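Local coordinates for fatty acid/retinol binding protein protein 7, isoform A, confirmed BY transcript evidence (Caenorhabditis elegans, PDB 2W9Y) that probably binds fatty acids such as oleic acid, and retinoids, as a secreted, all-helical lipid carrier of the nematode FAR family, at residues F15-Q20 and K74-G79; L35-Q40 and S56-E61. All coordinates share one frame; numbering follows the deposited sequence. Where two conformers were deposited one is given.

Interaction 1 (F15-Q20 and K74-G79); sequences FFPTEQ and KKRLDG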
ATOM      1  N   PHE A  15      -3.875   8.091  -0.808  1.00 10.07           N
ATOM      2  CA  PHE A  15      -4.054   6.885  -1.616  1.00  9.46           C
ATOM      3  C   PHE A  15      -3.977   5.542  -0.832  1.00  8.64           C
ATOM      4  O   PHE A  15      -4.205   4.489  -1.408  1.00  9.32           O
ATOM      5  CB  PHE A  15      -2.989   6.838  -2.746  1.00  9.03           C
ATOM      6  CG  PHE A  15      -3.234   7.847  -3.779  1.00 12.18           C
ATOM      7  CD1 PHE A  15      -4.310   7.703  -4.656  1.00 10.23           C
ATOM      8  CD2 PHE A  15      -2.466   8.985  -3.846  1.00 11.95           C
ATOM      9  CE1 PHE A  15      -4.597   8.696  -5.607  1.00 12.12           C
ATOM     10  CE2 PHE A  15      -2.693   9.946  -4.841  1.00 14.77           C
ATOM     11  CZ  PHE A  15      -3.748   9.815  -5.701  1.00  9.68           C
ATOM     12  N   PHE A  16      -3.611   5.574   0.449  1.00  8.60           N
ATOM     13  CA  PHE A  16      -3.384   4.332   1.202  1.00  8.17           C
ATOM     14  C   PHE A  16      -4.729   3.598   1.472  1.00  8.33           C
ATOM     15  O   PHE A  16      -5.626   4.206   2.022  1.00  9.34           O
ATOM     16  CB  PHE A  16      -2.691   4.618   2.583  1.00 10.15           C
ATOM     17  CG  PHE A  16      -1.183   4.464   2.540  1.00 11.06           C
ATOM     18  CD1 PHE A  16      -0.371   5.298   1.731  1.00 12.66           C
ATOM     19  CD2 PHE A  16      -0.579   3.451   3.245  1.00 13.40           C
ATOM     20  CE1 PHE A  16       1.008   5.105   1.671  1.00 12.64           C
ATOM     21  CE2 PHE A  16       0.782   3.263   3.214  1.00 13.24           C
ATOM     22  CZ  PHE A  16       1.587   4.080   2.420  1.00 12.41           C
ATOM     23  N   PRO A  17      -4.855   2.331   1.058  1.00  7.53           N
ATOM     24  CA  PRO A  17      -6.036   1.566   1.573  1.00  7.76           C
ATOM     25  C   PRO A  17      -6.000   1.430   3.084  1.00  8.27           C
ATOM     26  O   PRO A  17      -4.929   1.460   3.691  1.00  9.16           O
ATOM     27  CB  PRO A  17      -5.888   0.189   0.932  1.00  8.17           C
ATOM     28  CG  PRO A  17      -5.016   0.443  -0.366  1.00  7.92           C
ATOM     29  CD  PRO A  17      -4.031   1.501   0.115  1.00  7.46           C
ATOM     30  N   THR A  18      -7.177   1.310   3.685  1.00  8.45           N
ATOM     31  CA  THR A  18      -7.346   1.162   5.141  1.00  9.35           C
ATOM     32  C   THR A  18      -6.507   0.028   5.693  1.00 10.20           C
ATOM     33  O   THR A  18      -5.805   0.201   6.763  1.00 10.42           O
ATOM     34  CB  THR A  18      -8.834   1.045   5.544  1.00  8.21           C
ATOM     35  OG1 THR A  18      -9.453   2.330   5.265  1.00 10.89           O
ATOM     36  CG2 THR A  18      -8.948   0.803   7.090  1.00  7.67           C
ATOM     37  N   GLU A  19      -6.501  -1.087   4.952  1.00  9.52           N
ATOM     38  CA  GLU A  19      -5.798  -2.241   5.450  1.00 10.42           C
ATOM     39  C   GLU A  19      -4.266  -2.005   5.560  1.00 10.36           C
ATOM     40  O   GLU A  19      -3.660  -2.465   6.535  1.00  8.43           O
ATOM     41  CB  GLU A  19      -6.125  -3.510   4.659  1.00 12.25           C
ATOM     42  CG  GLU A  19      -5.931  -3.373   3.100  1.00 10.98           C
ATOM     43  CD  GLU A  19      -7.213  -2.942   2.350  1.00 12.24           C
ATOM     44  OE1 GLU A  19      -7.396  -3.377   1.152  1.00 15.65           O
ATOM     45  OE2 GLU A  19      -8.027  -2.161   2.914  1.00 13.46           O
ATOM     46  N   GLN A  20      -3.658  -1.275   4.621  1.00  9.00           N
ATOM     47  CA  GLN A  20      -2.229  -0.928   4.759  1.00  9.87           C
ATOM     48  C   GLN A  20      -2.003  -0.074   5.996  1.00 11.30           C
ATOM     49  O   GLN A  20      -1.033  -0.304   6.693  1.00 11.25           O
ATOM     50  CB  GLN A  20      -1.640  -0.203   3.523  1.00  8.90           C
ATOM     51  CG  GLN A  20      -0.890  -1.136   2.496  1.00  7.88           C
ATOM     52  CD  GLN A  20      -1.863  -1.789   1.494  1.00 10.40           C
ATOM     53  OE1 GLN A  20      -3.083  -1.663   1.594  1.00 12.54           O
ATOM     54  NE2 GLN A  20      -1.315  -2.489   0.540  1.00 12.60           N
ATOM     55  N   LYS A  74      -7.188  -7.302  -2.788  1.00 16.00           N
ATOM     56  CA  LYS A  74      -7.690  -8.015  -3.988  1.00 16.63           C
ATOM     57  C   LYS A  74      -9.068  -7.608  -4.317  1.00 15.64           C
ATOM     58  O   LYS A  74      -9.380  -7.395  -5.506  1.00 16.57           O
ATOM     59  CB  LYS A  74      -7.688  -9.541  -3.752  1.00 15.49           C
ATOM     60  CG  LYS A  74      -6.311 -10.142  -3.679  1.00 18.74           C
ATOM     61  CD  LYS A  74      -6.403 -11.687  -3.423  1.00 20.40           C
ATOM     62  CE  LYS A  74      -5.014 -12.275  -3.138  1.00 21.82           C
ATOM     63  NZ  LYS A  74      -5.153 -13.694  -2.699  1.00 25.35           N
ATOM     64  N   LYS A  75      -9.892  -7.473  -3.285  1.00 15.42           N
ATOM     65  CA  LYS A  75     -11.319  -7.214  -3.455  1.00 15.95           C
ATOM     66  C   LYS A  75     -11.459  -5.919  -4.249  1.00 13.65           C
ATOM     67  O   LYS A  75     -12.420  -5.734  -4.995  1.00 13.62           O
ATOM     68  CB  LYS A  75     -11.996  -7.084  -2.075  1.00 17.19           C
ATOM     69  CG  LYS A  75     -13.458  -6.806  -2.202  1.00 23.06           C
ATOM     70  CD  LYS A  75     -14.309  -7.249  -1.007  1.00 27.73           C
ATOM     71  CE  LYS A  75     -15.788  -7.196  -1.412  1.00 27.87           C
ATOM     72  NZ  LYS A  75     -16.398  -8.417  -2.055  1.00 22.64           N
ATOM     73  N   ARG A  76     -10.501  -5.015  -4.073  1.00 11.78           N
ATOM     74  CA  ARG A  76     -10.647  -3.657  -4.604  1.00 10.11           C
ATOM     75  C   ARG A  76     -10.572  -3.703  -6.126  1.00  9.60           C
ATOM     76  O   ARG A  76     -10.905  -2.759  -6.790  1.00 11.00           O
ATOM     77  CB  ARG A  76      -9.516  -2.765  -4.061  1.00  7.72           C
ATOM     78  CG  ARG A  76      -9.690  -2.483  -2.513  1.00  7.26           C
ATOM     79  CD  ARG A  76      -8.463  -1.889  -1.928  1.00  8.09           C
ATOM     80  NE  ARG A  76      -8.673  -1.635  -0.451  1.00  9.68           N
ATOM     81  CZ  ARG A  76      -9.212  -0.519   0.061  1.00  9.01           C
ATOM     82  NH1 ARG A  76      -9.566   0.542  -0.694  1.00 12.06           N
ATOM     83  NH2 ARG A  76      -9.363  -0.430   1.393  1.00  9.55           N
ATOM     84  N   LEU A  77     -10.028  -4.772  -6.676  1.00  9.09           N
ATOM     85  CA  LEU A  77      -9.911  -4.825  -8.159  1.00  9.78           C
ATOM     86  C   LEU A  77     -11.153  -5.419  -8.852  1.00  9.59           C
ATOM     87  O   LEU A  77     -11.319  -5.332 -10.106  1.00  9.91           O
ATOM     88  CB  LEU A  77      -8.647  -5.607  -8.582  1.00 10.23           C
ATOM     89  CG  LEU A  77      -7.309  -5.127  -8.010  1.00 11.25           C
ATOM     90  CD1 LEU A  77      -6.159  -6.016  -8.453  1.00 15.15           C
ATOM     91  CD2 LEU A  77      -7.074  -3.757  -8.528  1.00 11.30           C
ATOM     92  N   ASP A  78     -12.027  -6.017  -8.084  1.00 10.03           N
ATOM     93  CA  ASP A  78     -13.172  -6.756  -8.706  1.00 10.76           C
ATOM     94  C   ASP A  78     -14.100  -5.930  -9.588  1.00 11.70           C
ATOM     95  O   ASP A  78     -14.555  -4.842  -9.186  1.00 10.72           O
ATOM     96  CB  ASP A  78     -14.040  -7.492  -7.625  1.00 12.19           C
ATOM     97  CG  ASP A  78     -13.320  -8.715  -7.009  1.00 18.34           C
ATOM     98  OD1 ASP A  78     -12.287  -9.205  -7.565  1.00 20.71           O
ATOM     99  OD2 ASP A  78     -13.788  -9.201  -5.929  1.00 24.51           O
ATOM    100  N   GLY A  79     -14.414  -6.451 -10.792  1.00 10.28           N
ATOM    101  CA  GLY A  79     -15.388  -5.779 -11.641  1.00 11.12           C
ATOM    102  C   GLY A  79     -14.969  -4.551 -12.412  1.00 10.28           C
ATOM    103  O   GLY A  79     -15.750  -4.058 -13.277  1.00 11.43           O
TER
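Two acids share NH2 of Arg76: Glu19 OE2 takes a hydrogen bond from it at 2.7 Å, and Asp137 forms a second salt bridge with the same nitrogen. The other half of the grip on Glu19 runs from Arg76 NE to Glu19 OE1, also 2.7 Å long and fairly straight at 161°. The guanidinium therefore meets the carboxylate side-on, through NE and one NH, a nitrogen to each oxygen. Both oxygens are approached on their syn sides, but the two planes are twisted 44° apart, so the pair is not coplanar. Glu19 reaches this position with CG held between its backbone N and carbonyl carbon (chi1 53°) and a further bend at chi2, while Arg76 comes from the opposite direction with its chain extended from CG to NE. Pro17 CB lies over the centre of one guanidinium face, 3.5 Å from Arg76 CZ. NH1 is hydrogen-bonded to Asn135, and Glu19 OE1 also accepts a hydrogen bond from Asn73 ND2, so this oxygen has two donors. A leucine in place of Arg76 would probably leave the carboxylates of Glu19 and Asp137 without the positive charge they share. This is a bidentate, side-on arginine-glutamate salt bridge, tying the first turn of helix 18-26 to the type I turn Lys75-Asp78 at the C-terminal end of helix 60-75.

Interaction 2 (L35-Q40 and S56-E61); sequences LHEVFQ and SKKHPE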
ATOM      1  N   LEU A  35      10.531  -6.477   9.652  1.00 12.85           N
ATOM      2  CA  LEU A  35      10.235  -5.996   8.288  1.00 13.08           C
ATOM      3  C   LEU A  35      11.465  -5.362   7.661  1.00 13.32           C
ATOM      4  O   LEU A  35      11.746  -5.555   6.494  1.00 14.10           O
ATOM      5  CB  LEU A  35       9.110  -4.922   8.345  1.00 12.24           C
ATOM      6  CG  LEU A  35       7.785  -5.537   8.866  1.00 13.44           C
ATOM      7  CD1 LEU A  35       6.690  -4.486   8.997  1.00 13.29           C
ATOM      8  CD2 LEU A  35       7.349  -6.746   7.923  1.00 12.63           C
ATOM      9  N   HIS A  36      12.190  -4.579   8.448  1.00 13.45           N
ATOM     10  CA  HIS A  36      13.427  -3.963   7.989  1.00 14.76           C
ATOM     11  C   HIS A  36      14.372  -5.015   7.456  1.00 16.08           C
ATOM     12  O   HIS A  36      14.837  -4.904   6.328  1.00 16.25           O
ATOM     13  CB  HIS A  36      14.105  -3.217   9.194  1.00 15.68           C
ATOM     14  CG  HIS A  36      15.189  -2.266   8.798  1.00 18.14           C
ATOM     15  ND1 HIS A  36      16.455  -2.676   8.453  1.00 22.01           N
ATOM     16  CD2 HIS A  36      15.209  -0.918   8.753  1.00 19.30           C
ATOM     17  CE1 HIS A  36      17.201  -1.630   8.156  1.00 19.87           C
ATOM     18  NE2 HIS A  36      16.474  -0.543   8.348  1.00 22.51           N
ATOM     19  N   GLU A  37      14.716  -6.014   8.266  1.00 15.81           N
ATOM     20  CA  GLU A  37      15.648  -7.060   7.798  1.00 17.95           C
ATOM     21  C   GLU A  37      15.183  -7.709   6.460  1.00 17.19           C
ATOM     22  O   GLU A  37      15.981  -7.952   5.517  1.00 17.80           O
ATOM     23  CB  GLU A  37      15.815  -8.093   8.929  1.00 18.30           C
ATOM     24  CG  GLU A  37      16.933  -9.137   8.838  1.00 23.26           C
ATOM     25  CD  GLU A  37      16.802 -10.228   9.936  1.00 29.88           C
ATOM     26  OE1 GLU A  37      16.067 -10.006  10.939  1.00 29.26           O
ATOM     27  OE2 GLU A  37      17.448 -11.308   9.809  1.00 34.92           O
ATOM     28  N   VAL A  38      13.909  -7.984   6.338  1.00 17.32           N
ATOM     29  CA  VAL A  38      13.450  -8.707   5.153  1.00 18.58           C
ATOM     30  C   VAL A  38      13.407  -7.808   3.964  1.00 19.61           C
ATOM     31  O   VAL A  38      13.887  -8.214   2.892  1.00 20.44           O
ATOM     32  CB  VAL A  38      12.045  -9.324   5.329  1.00 18.69           C
ATOM     33  CG1 VAL A  38      11.543  -9.875   3.973  1.00 19.10           C
ATOM     34  CG2 VAL A  38      12.120 -10.424   6.329  1.00 20.04           C
ATOM     35  N   PHE A  39      12.864  -6.590   4.119  1.00 21.20           N
ATOM     36  CA  PHE A  39      12.666  -5.670   2.974  1.00 23.74           C
ATOM     37  C   PHE A  39      14.025  -5.177   2.470  1.00 25.94           C
ATOM     38  O   PHE A  39      14.178  -4.878   1.301  1.00 26.10           O
ATOM     39  CB  PHE A  39      11.801  -4.432   3.301  1.00 23.04           C
ATOM     40  CG  PHE A  39      10.364  -4.725   3.659  1.00 24.09           C
ATOM     41  CD1 PHE A  39       9.801  -6.006   3.506  1.00 26.62           C
ATOM     42  CD2 PHE A  39       9.557  -3.698   4.155  1.00 24.87           C
ATOM     43  CE1 PHE A  39       8.464  -6.254   3.878  1.00 25.66           C
ATOM     44  CE2 PHE A  39       8.244  -3.916   4.510  1.00 25.48           C
ATOM     45  CZ  PHE A  39       7.673  -5.205   4.360  1.00 25.40           C
ATOM     46  N   GLN A  40      15.014  -5.116   3.356  1.00 28.90           N
ATOM     47  CA  GLN A  40      16.365  -4.637   2.985  1.00 32.26           C
ATOM     48  C   GLN A  40      17.053  -5.590   1.969  1.00 33.85           C
ATOM     49  O   GLN A  40      18.011  -5.200   1.258  1.00 32.91           O
ATOM     50  CB  GLN A  40      17.233  -4.437   4.243  1.00 32.31           C
ATOM     51  CG  GLN A  40      18.448  -3.490   4.120  1.00 36.39           C
ATOM     52  CD  GLN A  40      19.396  -3.623   5.347  1.00 39.61           C
ATOM     53  OE1 GLN A  40      19.182  -4.500   6.192  1.00 40.06           O
ATOM     54  NE2 GLN A  40      20.436  -2.762   5.438  1.00 41.23           N
ATOM     55  N   SER A  56       7.208 -14.441   7.265  0.50 15.92           N
ATOM     56  CA  SER A  56       6.489 -15.369   8.157  0.50 16.16           C
ATOM     57  C   SER A  56       7.476 -16.385   8.736  0.50 16.71           C
ATOM     58  O   SER A  56       7.302 -16.870   9.844  0.50 17.15           O
ATOM     59  CB  SER A  56       5.350 -16.076   7.415  0.50 15.64           C
ATOM     60  OG  SER A  56       4.548 -15.158   6.686  0.50 12.85           O
ATOM     61  N   LYS A  57       8.517 -16.669   7.968  1.00 17.05           N
ATOM     62  CA  LYS A  57       9.648 -17.504   8.395  0.50 18.74           C
ATOM     63  C   LYS A  57      10.237 -16.950   9.697  1.00 19.04           C
ATOM     64  O   LYS A  57      10.629 -17.688  10.600  1.00 19.18           O
ATOM     65  CB  LYS A  57      10.722 -17.487   7.293  0.50 18.56           C
ATOM     66  CG  LYS A  57      12.161 -17.839   7.734  0.50 20.77           C
ATOM     67  CD  LYS A  57      12.999 -18.407   6.559  0.50 22.09           C
ATOM     68  CE  LYS A  57      14.300 -19.079   7.034  0.50 21.57           C
ATOM     69  NZ  LYS A  57      14.729 -20.209   6.143  0.50 19.66           N
ATOM     70  N   LYS A  58      10.298 -15.623   9.768  1.00 18.69           N
ATOM     71  CA  LYS A  58      10.874 -14.941  10.912  1.00 18.72           C
ATOM     72  C   LYS A  58       9.895 -14.640  12.042  1.00 17.69           C
ATOM     73  O   LYS A  58      10.298 -14.634  13.184  1.00 19.06           O
ATOM     74  CB  LYS A  58      11.559 -13.678  10.434  1.00 18.91           C
ATOM     75  CG  LYS A  58      12.924 -13.971   9.828  1.00 21.40           C
ATOM     76  CD  LYS A  58      13.314 -12.952   8.808  1.00 26.33           C
ATOM     77  CE  LYS A  58      14.852 -12.718   8.777  1.00 30.10           C
ATOM     78  NZ  LYS A  58      15.696 -13.871   9.276  1.00 31.84           N
ATOM     79  N   HIS A  59       8.623 -14.449  11.714  1.00 16.58           N
ATOM     80  CA  HIS A  59       7.578 -13.995  12.617  1.00 14.83           C
ATOM     81  C   HIS A  59       6.200 -14.360  11.996  1.00 14.66           C
ATOM     82  O   HIS A  59       5.651 -13.604  11.155  1.00 13.89           O
ATOM     83  CB  HIS A  59       7.662 -12.482  12.758  1.00 14.06           C
ATOM     84  CG  HIS A  59       6.930 -11.967  13.954  1.00 13.63           C
ATOM     85  ND1 HIS A  59       5.563 -12.080  14.097  1.00 14.14           N
ATOM     86  CD2 HIS A  59       7.380 -11.371  15.082  1.00 12.49           C
ATOM     87  CE1 HIS A  59       5.191 -11.554  15.252  1.00 15.68           C
ATOM     88  NE2 HIS A  59       6.276 -11.104  15.868  1.00 14.62           N
ATOM     89  N   PRO A  60       5.659 -15.523  12.370  1.00 13.75           N
ATOM     90  CA  PRO A  60       4.451 -16.054  11.744  1.00 13.41           C
ATOM     91  C   PRO A  60       3.338 -15.074  11.808  1.00 13.46           C
ATOM     92  O   PRO A  60       2.655 -14.867  10.795  1.00 13.20           O
ATOM     93  CB  PRO A  60       4.134 -17.271  12.600  1.00 12.96           C
ATOM     94  CG  PRO A  60       5.523 -17.828  12.828  1.00 13.27           C
ATOM     95  CD  PRO A  60       6.420 -16.596  13.057  1.00 13.85           C
ATOM     96  N   GLU A  61       3.136 -14.478  12.980  1.00 12.62           N
ATOM     97  CA  GLU A  61       1.976 -13.615  13.181  1.00 14.65           C
ATOM     98  C   GLU A  61       2.049 -12.350  12.386  1.00 14.10           C
ATOM     99  O   GLU A  61       1.041 -11.882  11.870  1.00 14.19           O
ATOM    100  CB  GLU A  61       1.869 -13.239  14.670  1.00 16.50           C
ATOM    101  CG  GLU A  61       1.489 -14.415  15.525  1.00 21.80           C
ATOM    102  CD  GLU A  61       0.032 -14.664  15.401  1.00 26.66           C
ATOM    103  OE1 GLU A  61      -0.608 -13.806  14.723  1.00 31.26           O
ATOM    104  OE2 GLU A  61      -0.474 -15.658  15.969  1.00 26.22           O
TER
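Lys58 lays its long side chain against Glu37 and Val38, two consecutive residues of helix 32-39, and uses a different part of the chain for each. Its CD passes Val38 CG2 at 3.7 Å, the two side chains sliding by in opposite directions. Farther out, CE and NZ come up to the carboxylate of Glu37, crossing that side chain at about a right angle. Glu37 is stretched out: CG stands opposite the backbone N (chi1 -168°) and the chain stays extended beyond it, which carries the carboxylate out to the lysine's end. Lys58 does the reverse. It leaves its helix with CG beside the backbone N, then bends twice: the turn at chi3 (147°) places CE, and that at chi4 (25°) swings NZ, near the acid. Glu37 OE2 lies 3.2 Å from Lys58 NZ, a salt bridge whose hydrogen bond is weak. Lys58 CE lies 3.1 Å from the same Glu37 OE2, so the carbon comes as near as the nitrogen, in keeping with that weak bond. Both charged residues are exposed to solvent, whereas Val38, which meets the aliphatic part of the lysine, is buried. Val38 also packs on Glu54 and Val55, and Lys58 on Val34, while Leu35 and Phe39 reach helix 82-104; the contact thus joins helix 32-39 to the last turn of helix 51-58, just before His59 N-caps helix 60-75.

In the fold
Interactions 1 and 2 lie at the two ends of helix 60-75. Residues 56-61 of interaction 2 run into its start, and residues 74-79 of interaction 1 run out of its finish, so the contact centres are 23 Å apart and their nearest atoms about 9 Å. In sequence, interaction 2 falls wholly between the two segments of interaction 1; the first partners of the two contacts, helix 18-26 in interaction 1 and helix 32-39 in interaction 2, follow each other in the chain. The centre of interaction 1 sits about 9 Å from the centre of the chain, that of interaction 2 about 17 Å. Each contains a salt bridge between helix ends, and around both, side chains touch the long helix 82-104: Phe15 and Leu77 in one, Leu35 and Phe39 in the other.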